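Local coordinates for protein endoglucanase (Uncultured bacterium, PDB 3X17) that hydrolyses internal beta-1,4-glucosidic bonds of cellulose as a glycoside hydrolase family 9 endoglucanase, at residues T185-E199 and W376-L390. Sequence-based numbering, arbitrary orientation.
With CA (calcium ion), chain E.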
ATOM      1  N   THR A 185      11.306   7.743  -4.280  1.00 29.97           N
ATOM      2  CA  THR A 185      10.239   8.469  -3.611  1.00 32.03           C
ATOM      3  C   THR A 185       9.199   7.467  -3.095  1.00 33.20           C
ATOM      4  O   THR A 185       8.723   7.576  -1.970  1.00 34.29           O
ATOM      5  CB  THR A 185       9.600   9.526  -4.575  1.00 33.92           C
ATOM      6  OG1 THR A 185      10.638  10.382  -5.101  1.00 33.38           O
ATOM      7  CG2 THR A 185       8.559  10.383  -3.846  1.00 30.15           C
ATOM      8  N   THR A 186       8.973   6.404  -3.861  1.00 33.31           N
ATOM      9  CA  THR A 186       8.072   5.331  -3.446  1.00 31.40           C
ATOM     10  C   THR A 186       8.800   4.266  -2.633  1.00 30.19           C
ATOM     11  O   THR A 186       8.215   3.681  -1.725  1.00 31.57           O
ATOM     12  CB  THR A 186       7.406   4.645  -4.672  1.00 31.16           C
ATOM     13  OG1 THR A 186       8.401   4.446  -5.682  1.00 31.80           O
ATOM     14  CG2 THR A 186       6.251   5.502  -5.241  1.00 30.10           C
ATOM     15  N   THR A 187      10.044   3.966  -3.000  1.00 29.64           N
ATOM     16  CA  THR A 187      10.820   2.949  -2.305  1.00 27.64           C
ATOM     17  C   THR A 187      10.985   3.300  -0.840  1.00 28.37           C
ATOM     18  O   THR A 187      10.856   2.431   0.017  1.00 27.98           O
ATOM     19  CB  THR A 187      12.247   2.726  -2.925  1.00 27.84           C
ATOM     20  OG1 THR A 187      12.109   2.144  -4.218  1.00 27.21           O
ATOM     21  CG2 THR A 187      13.100   1.719  -2.062  1.00 25.93           C
ATOM     22  N   ALA A 188      11.254   4.570  -0.553  1.00 28.63           N
ATOM     23  CA  ALA A 188      11.480   4.996   0.817  1.00 27.12           C
ATOM     24  C   ALA A 188      10.199   4.948   1.658  1.00 29.15           C
ATOM     25  O   ALA A 188      10.193   4.350   2.744  1.00 30.27           O
ATOM     26  CB  ALA A 188      12.154   6.381   0.856  1.00 26.76           C
ATOM     27  N   VAL A 189       9.068   5.398   1.114  1.00 31.27           N
ATOM     28  CA  VAL A 189       7.824   5.361   1.911  1.00 28.85           C
ATOM     29  C   VAL A 189       7.309   3.935   2.032  1.00 30.58           C
ATOM     30  O   VAL A 189       6.560   3.609   2.961  1.00 31.43           O
ATOM     31  CB  VAL A 189       6.695   6.281   1.354  1.00 31.56           C
ATOM     32  CG1 VAL A 189       7.164   7.713   1.231  1.00 30.29           C
ATOM     33  CG2 VAL A 189       6.097   5.752   0.033  1.00 29.22           C
ATOM     34  N   THR A 190       7.586   3.127   1.012  1.00 27.85           N
ATOM     35  CA  THR A 190       7.195   1.733   1.027  1.00 26.93           C
ATOM     36  C   THR A 190       7.977   1.014   2.117  1.00 28.22           C
ATOM     37  O   THR A 190       7.393   0.363   2.979  1.00 27.23           O
ATOM     38  CB  THR A 190       7.504   1.077  -0.343  1.00 28.64           C
ATOM     39  OG1 THR A 190       6.579   1.586  -1.309  1.00 32.25           O
ATOM     40  CG2 THR A 190       7.360  -0.453  -0.272  1.00 29.79           C
ATOM     41  N   ALA A 191       9.292   1.211   2.148  1.00 27.68           N
ATOM     42  CA  ALA A 191      10.113   0.528   3.154  1.00 30.02           C
ATOM     43  C   ALA A 191       9.703   0.941   4.580  1.00 29.82           C
ATOM     44  O   ALA A 191       9.577   0.095   5.486  1.00 30.21           O
ATOM     45  CB  ALA A 191      11.574   0.796   2.916  1.00 27.48           C
ATOM     46  N   ALA A 192       9.430   2.231   4.750  1.00 30.15           N
ATOM     47  CA  ALA A 192       8.985   2.773   6.056  1.00 29.27           C
ATOM     48  C   ALA A 192       7.706   2.096   6.496  1.00 29.08           C
ATOM     49  O   ALA A 192       7.540   1.808   7.675  1.00 31.50           O
ATOM     50  CB  ALA A 192       8.760   4.279   5.971  1.00 24.95           C
ATOM     51  N   GLN A 193       6.772   1.914   5.564  1.00 29.13           N
ATOM     52  CA  GLN A 193       5.490   1.332   5.909  1.00 31.03           C
ATOM     53  C   GLN A 193       5.568  -0.173   6.211  1.00 30.26           C
ATOM     54  O   GLN A 193       4.928  -0.650   7.139  1.00 31.98           O
ATOM     55  CB  GLN A 193       4.413   1.641   4.865  1.00 29.51           C
ATOM     56  CG  GLN A 193       3.982   3.083   4.794  1.00 32.02           C
ATOM     57  CD  GLN A 193       3.027   3.346   3.625  1.00 32.95           C
ATOM     58  OE1 GLN A 193       1.810   3.285   3.774  1.00 35.99           O
ATOM     59  NE2 GLN A 193       3.585   3.677   2.468  1.00 32.17           N
ATOM     60  N   LEU A 194       6.386  -0.918   5.483  1.00 29.30           N
ATOM     61  CA  LEU A 194       6.629  -2.309   5.883  1.00 28.88           C
ATOM     62  C   LEU A 194       7.277  -2.361   7.268  1.00 29.73           C
ATOM     63  O   LEU A 194       6.941  -3.216   8.100  1.00 29.88           O
ATOM     64  CB  LEU A 194       7.482  -3.051   4.846  1.00 27.38           C
ATOM     65  CG  LEU A 194       6.963  -3.045   3.396  1.00 29.70           C
ATOM     66  CD1 LEU A 194       7.980  -3.780   2.486  1.00 33.65           C
ATOM     67  CD2 LEU A 194       5.555  -3.680   3.230  1.00 26.80           C
ATOM     68  N   LEU A 195       8.163  -1.415   7.541  1.00 27.38           N
ATOM     69  CA  LEU A 195       8.866  -1.420   8.813  1.00 30.35           C
ATOM     70  C   LEU A 195       7.862  -1.227   9.944  1.00 30.20           C
ATOM     71  O   LEU A 195       7.951  -1.875  10.991  1.00 31.67           O
ATOM     72  CB  LEU A 195       9.913  -0.296   8.872  1.00 29.34           C
ATOM     73  CG  LEU A 195      11.296  -0.611   8.290  1.00 33.04           C
ATOM     74  CD1 LEU A 195      12.104   0.680   8.246  1.00 22.63           C
ATOM     75  CD2 LEU A 195      12.045  -1.668   9.116  1.00 29.12           C
ATOM     76  N   LYS A 196       6.902  -0.336   9.722  1.00 30.61           N
ATOM     77  CA  LYS A 196       5.911   0.005  10.743  1.00 30.50           C
ATOM     78  C   LYS A 196       4.961  -1.155  10.961  1.00 29.99           C
ATOM     79  O   LYS A 196       4.500  -1.376  12.075  1.00 31.11           O
ATOM     80  CB  LYS A 196       5.125   1.240  10.282  1.00 31.22           C
ATOM     81  CG  LYS A 196       4.462   2.003  11.384  1.00 36.75           C
ATOM     82  CD  LYS A 196       5.468   2.445  12.449  1.00 37.90           C
ATOM     83  CE  LYS A 196       4.728   2.631  13.776  1.00 33.73           C
ATOM     84  NZ  LYS A 196       5.712   2.766  14.898  1.00 35.11           N
ATOM     85  N   ALA A 197       4.570  -1.822   9.871  1.00 29.98           N
ATOM     86  CA  ALA A 197       3.817  -3.060   9.974  1.00 30.24           C
ATOM     87  C   ALA A 197       4.532  -4.036  10.915  1.00 31.77           C
ATOM     88  O   ALA A 197       3.891  -4.695  11.738  1.00 31.97           O
ATOM     89  CB  ALA A 197       3.634  -3.702   8.605  1.00 30.15           C
ATOM     90  N   TYR A 198       5.825  -4.225  10.692  1.00 29.89           N
ATOM     91  CA  TYR A 198       6.552  -5.172  11.493  1.00 32.93           C
ATOM     92  C   TYR A 198       6.643  -4.704  12.935  1.00 31.64           C
ATOM     93  O   TYR A 198       6.400  -5.471  13.849  1.00 33.56           O
ATOM     94  CB  TYR A 198       7.953  -5.456  10.958  1.00 32.22           C
ATOM     95  CG  TYR A 198       8.756  -6.280  11.961  1.00 34.36           C
ATOM     96  CD1 TYR A 198       8.582  -7.671  12.048  1.00 35.44           C
ATOM     97  CD2 TYR A 198       9.538  -5.656  12.928  1.00 33.94           C
ATOM     98  CE1 TYR A 198       9.271  -8.422  12.992  1.00 35.59           C
ATOM     99  CE2 TYR A 198      10.181  -6.396  13.922  1.00 39.08           C
ATOM    100  CZ  TYR A 198      10.037  -7.767  13.947  1.00 35.63           C
ATOM    101  OH  TYR A 198      10.686  -8.476  14.903  1.00 41.26           O
ATOM    102  N   GLU A 199       6.945  -3.429  13.128  1.00 32.28           N
ATOM    103  CA  GLU A 199       7.095  -2.857  14.462  1.00 30.61           C
ATOM    104  C   GLU A 199       5.830  -3.008  15.315  1.00 32.46           C
ATOM    105  O   GLU A 199       5.905  -3.308  16.491  1.00 33.53           O
ATOM    106  CB  GLU A 199       7.446  -1.368  14.348  1.00 31.26           C
ATOM    107  CG  GLU A 199       7.877  -0.733  15.665  1.00 32.13           C
ATOM    108  CD  GLU A 199       8.552   0.596  15.450  1.00 33.33           C
ATOM    109  OE1 GLU A 199       8.035   1.416  14.649  1.00 33.57           O
ATOM    110  OE2 GLU A 199       9.591   0.844  16.102  1.00 35.76           O
ATOM    111  N   TRP A 376       3.488   8.999  -1.021  1.00 31.96           N
ATOM    112  CA  TRP A 376       4.793   9.475  -1.507  1.00 31.44           C
ATOM    113  C   TRP A 376       4.907  10.996  -1.611  1.00 32.20           C
ATOM    114  O   TRP A 376       6.018  11.539  -1.644  1.00 34.10           O
ATOM    115  CB  TRP A 376       5.165   8.815  -2.843  1.00 31.15           C
ATOM    116  CG  TRP A 376       4.236   9.129  -3.998  1.00 29.41           C
ATOM    117  CD1 TRP A 376       3.244   8.318  -4.498  1.00 34.08           C
ATOM    118  CD2 TRP A 376       4.281  10.275  -4.863  1.00 27.64           C
ATOM    119  NE1 TRP A 376       2.599   8.945  -5.542  1.00 31.42           N
ATOM    120  CE2 TRP A 376       3.218  10.139  -5.794  1.00 29.93           C
ATOM    121  CE3 TRP A 376       5.052  11.438  -4.889  1.00 32.09           C
ATOM    122  CZ2 TRP A 376       2.953  11.091  -6.789  1.00 34.32           C
ATOM    123  CZ3 TRP A 376       4.790  12.401  -5.885  1.00 32.59           C
ATOM    124  CH2 TRP A 376       3.749  12.211  -6.824  1.00 37.11           C
ATOM    125  N   VAL A 377       3.777  11.690  -1.595  1.00 31.41           N
ATOM    126  CA  VAL A 377       3.791  13.157  -1.486  1.00 31.99           C
ATOM    127  C   VAL A 377       4.035  13.593  -0.038  1.00 32.15           C
ATOM    128  O   VAL A 377       4.986  14.342   0.258  1.00 29.62           O
ATOM    129  CB  VAL A 377       2.482  13.763  -2.011  1.00 32.52           C
ATOM    130  CG1 VAL A 377       2.440  15.262  -1.766  1.00 35.39           C
ATOM    131  CG2 VAL A 377       2.322  13.475  -3.522  1.00 34.61           C
ATOM    132  N   ASN A 378       3.181  13.086   0.859  1.00 32.46           N
ATOM    133  CA  ASN A 378       3.200  13.462   2.274  1.00 31.26           C
ATOM    134  C   ASN A 378       3.234  12.220   3.164  1.00 29.22           C
ATOM    135  O   ASN A 378       2.261  11.498   3.269  1.00 28.86           O
ATOM    136  CB  ASN A 378       1.961  14.292   2.604  1.00 34.60           C
ATOM    137  CG  ASN A 378       1.934  14.752   4.034  1.00 28.41           C
ATOM    138  OD1 ASN A 378       2.724  14.309   4.861  1.00 30.97           O
ATOM    139  ND2 ASN A 378       0.982  15.607   4.343  1.00 26.22           N
ATOM    140  N   PRO A 379       4.404  11.898   3.697  1.00 31.69           N
ATOM    141  CA  PRO A 379       4.558  10.725   4.551  1.00 30.17           C
ATOM    142  C   PRO A 379       4.478  11.093   6.053  1.00 31.44           C
ATOM    143  O   PRO A 379       4.769  10.261   6.922  1.00 28.53           O
ATOM    144  CB  PRO A 379       5.975  10.264   4.209  1.00 29.63           C
ATOM    145  CG  PRO A 379       6.697  11.505   3.997  1.00 32.15           C
ATOM    146  CD  PRO A 379       5.710  12.436   3.273  1.00 31.43           C
ATOM    147  N   ALA A 380       4.167  12.349   6.355  1.00 29.56           N
ATOM    148  CA  ALA A 380       4.404  12.852   7.697  1.00 31.73           C
ATOM    149  C   ALA A 380       3.543  12.197   8.805  1.00 31.43           C
ATOM    150  O   ALA A 380       3.877  12.324   9.970  1.00 29.74           O
ATOM    151  CB  ALA A 380       4.278  14.395   7.742  1.00 30.58           C
ATOM    152  N   ALA A 381       2.476  11.471   8.448  1.00 30.31           N
ATOM    153  CA  ALA A 381       1.679  10.793   9.478  1.00 30.99           C
ATOM    154  C   ALA A 381       2.526   9.807  10.269  1.00 33.51           C
ATOM    155  O   ALA A 381       2.263   9.569  11.460  1.00 34.53           O
ATOM    156  CB  ALA A 381       0.490  10.081   8.871  1.00 31.59           C
ATOM    157  N   LEU A 382       3.500   9.186   9.607  1.00 30.17           N
ATOM    158  CA  LEU A 382       4.423   8.285  10.298  1.00 33.72           C
ATOM    159  C   LEU A 382       5.249   9.048  11.340  1.00 32.70           C
ATOM    160  O   LEU A 382       5.631   8.519  12.386  1.00 33.18           O
ATOM    161  CB  LEU A 382       5.359   7.608   9.298  1.00 31.43           C
ATOM    162  CG  LEU A 382       4.757   6.669   8.234  1.00 37.08           C
ATOM    163  CD1 LEU A 382       5.816   6.211   7.205  1.00 37.26           C
ATOM    164  CD2 LEU A 382       4.076   5.438   8.843  1.00 35.87           C
ATOM    165  N   GLY A 383       5.510  10.313  11.063  1.00 32.57           N
ATOM    166  CA  GLY A 383       6.262  11.110  12.011  1.00 31.52           C
ATOM    167  C   GLY A 383       5.373  11.455  13.194  1.00 32.83           C
ATOM    168  O   GLY A 383       5.788  11.340  14.345  1.00 32.15           O
ATOM    169  N   TYR A 384       4.155  11.910  12.905  1.00 32.27           N
ATOM    170  CA  TYR A 384       3.172  12.160  13.964  1.00 34.88           C
ATOM    171  C   TYR A 384       3.108  10.964  14.901  1.00 33.63           C
ATOM    172  O   TYR A 384       3.254  11.108  16.109  1.00 34.70           O
ATOM    173  CB  TYR A 384       1.785  12.374  13.358  1.00 33.81           C
ATOM    174  CG  TYR A 384       1.502  13.794  12.957  1.00 38.25           C
ATOM    175  CD1 TYR A 384       1.963  14.311  11.745  1.00 40.50           C
ATOM    176  CD2 TYR A 384       0.672  14.589  13.738  1.00 36.77           C
ATOM    177  CE1 TYR A 384       1.652  15.630  11.356  1.00 37.70           C
ATOM    178  CE2 TYR A 384       0.340  15.869  13.350  1.00 35.92           C
ATOM    179  CZ  TYR A 384       0.845  16.398  12.182  1.00 37.50           C
ATOM    180  OH  TYR A 384       0.472  17.678  11.831  1.00 29.52           O
ATOM    181  N   PHE A 385       2.935   9.775  14.325  1.00 34.09           N
ATOM    182  CA  PHE A 385       2.688   8.573  15.110  1.00 32.95           C
ATOM    183  C   PHE A 385       3.921   8.172  15.898  1.00 32.97           C
ATOM    184  O   PHE A 385       3.809   7.735  17.036  1.00 33.98           O
ATOM    185  CB  PHE A 385       2.229   7.418  14.213  1.00 32.20           C
ATOM    186  CG  PHE A 385       1.682   6.225  14.976  1.00 36.97           C
ATOM    187  CD1 PHE A 385       0.403   6.273  15.563  1.00 28.37           C
ATOM    188  CD2 PHE A 385       2.451   5.082  15.141  1.00 34.22           C
ATOM    189  CE1 PHE A 385      -0.072   5.207  16.317  1.00 31.29           C
ATOM    190  CE2 PHE A 385       1.957   3.989  15.839  1.00 34.08           C
ATOM    191  CZ  PHE A 385       0.681   4.050  16.427  1.00 30.62           C
ATOM    192  N   ASP A 386       5.097   8.274  15.274  1.00 32.91           N
ATOM    193  CA  ASP A 386       6.326   7.761  15.882  1.00 30.68           C
ATOM    194  C   ASP A 386       6.804   8.699  16.985  1.00 31.11           C
ATOM    195  O   ASP A 386       7.265   8.257  18.039  1.00 31.63           O
ATOM    196  CB  ASP A 386       7.431   7.578  14.839  1.00 29.15           C
ATOM    197  CG  ASP A 386       7.299   6.269  14.086  1.00 34.05           C
ATOM    198  OD1 ASP A 386       6.390   5.477  14.446  1.00 39.23           O
ATOM    199  OD2 ASP A 386       8.035   6.062  13.093  1.00 33.74           O
ATOM    200  N   TYR A 387       6.659   9.995  16.758  1.00 30.57           N
ATOM    201  CA  TYR A 387       6.851  10.967  17.823  1.00 31.42           C
ATOM    202  C   TYR A 387       5.988  10.695  19.090  1.00 33.98           C
ATOM    203  O   TYR A 387       6.525  10.546  20.189  1.00 31.28           O
ATOM    204  CB  TYR A 387       6.563  12.372  17.312  1.00 31.15           C
ATOM    205  CG  TYR A 387       6.942  13.459  18.313  1.00 36.22           C
ATOM    206  CD1 TYR A 387       6.236  13.606  19.515  1.00 37.00           C
ATOM    207  CD2 TYR A 387       7.945  14.377  18.019  1.00 33.54           C
ATOM    208  CE1 TYR A 387       6.547  14.622  20.415  1.00 32.70           C
ATOM    209  CE2 TYR A 387       8.259  15.407  18.903  1.00 40.66           C
ATOM    210  CZ  TYR A 387       7.576  15.510  20.114  1.00 40.55           C
ATOM    211  OH  TYR A 387       7.920  16.521  21.002  1.00 39.70           O
ATOM    212  N   VAL A 388       4.662  10.642  18.910  1.00 33.00           N
ATOM    213  CA  VAL A 388       3.724  10.298  19.973  1.00 34.84           C
ATOM    214  C   VAL A 388       4.051   8.953  20.653  1.00 35.67           C
ATOM    215  O   VAL A 388       4.156   8.898  21.879  1.00 37.31           O
ATOM    216  CB  VAL A 388       2.221  10.367  19.482  1.00 35.17           C
ATOM    217  CG1 VAL A 388       1.285   9.800  20.533  1.00 38.55           C
ATOM    218  CG2 VAL A 388       1.810  11.834  19.157  1.00 28.97           C
ATOM    219  N   THR A 389       4.282   7.889  19.881  1.00 35.48           N
ATOM    220  CA  THR A 389       4.414   6.550  20.478  1.00 34.42           C
ATOM    221  C   THR A 389       5.823   6.131  20.863  1.00 35.39           C
ATOM    222  O   THR A 389       5.991   5.158  21.584  1.00 36.14           O
ATOM    223  CB  THR A 389       3.809   5.460  19.630  1.00 33.08           C
ATOM    224  OG1 THR A 389       4.499   5.394  18.359  1.00 32.19           O
ATOM    225  CG2 THR A 389       2.305   5.749  19.421  1.00 32.99           C
ATOM    226  N   LEU A 390       6.827   6.776  20.287  1.00 34.86           N
ATOM    227  CA  LEU A 390       8.201   6.275  20.420  1.00 38.18           C
ATOM    228  C   LEU A 390       9.172   7.340  20.920  1.00 38.07           C
ATOM    229  O   LEU A 390      10.214   7.002  21.460  1.00 36.74           O
ATOM    230  CB  LEU A 390       8.713   5.696  19.103  1.00 36.28           C
ATOM    231  CG  LEU A 390       8.614   4.200  18.810  1.00 41.39           C
ATOM    232  CD1 LEU A 390       7.634   3.457  19.685  1.00 45.91           C
ATOM    233  CD2 LEU A 390       8.364   3.931  17.317  1.00 35.39           C
TER
HETATM  234 CA    CA E 603       6.631  16.104   0.297  1.00 33.60          CA
HETATM  235  O   HOH W   1       4.863   2.766  17.434  1.00 39.82           O
HETATM  236  O   HOH W   2       4.527  17.431   0.392  1.00 30.43           O
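Lys196 NZ is gripped by three oxygens. Across the contact it bonds Asp386 OD1 at 2.8 Å, on the syn side and 24° out of the carboxylate plane; one turn along its own helix it donates to Glu199 OE1 at 2.7 Å, from above that carboxylate, making the trio a salt-bridge network. A water, the third partner, links NZ to Thr389 OG1. The lysine chain starts anti to its backbone N (chi1 -158°), then bends at chi2, which brings CE to the edge of the Phe385 ring, 3.6 Å from CD2. Lys196 thus packs as a knob among Leu382, Phe385, Asp386 and Leu390. Glu199 OE1 and Asp386 OD1 lie near each other, like charges whose repulsion the shared ammonium, and Arg287 paired with Glu199, would probably offset.

Further back along both segments the contact turns apolar. Leu382 CD1 meets Ala192 CB at 3.7 Å, and Val189 sets CG1 against Pro379 CB and the CA of Trp376. Thr185 puts its methyl CG2 3.8 Å from Trp376 CE3, while its hydroxyl is engaged by Asp274. Next to Trp376, Val377 O binds a calcium ion at 2.4 Å, in a site completed by water, Asp333, Asp335, Asp338 and Asp339. The helical segments 185-199 and 381-390 run in roughly the same direction, 33° apart, their axes 11.9 Å apart at the closest: a buried contact of helix 184-200 with helix 381-390 and the calcium-binding loop leading into it, within the (alpha/alpha)6 barrel of family 9 glycoside hydrolases.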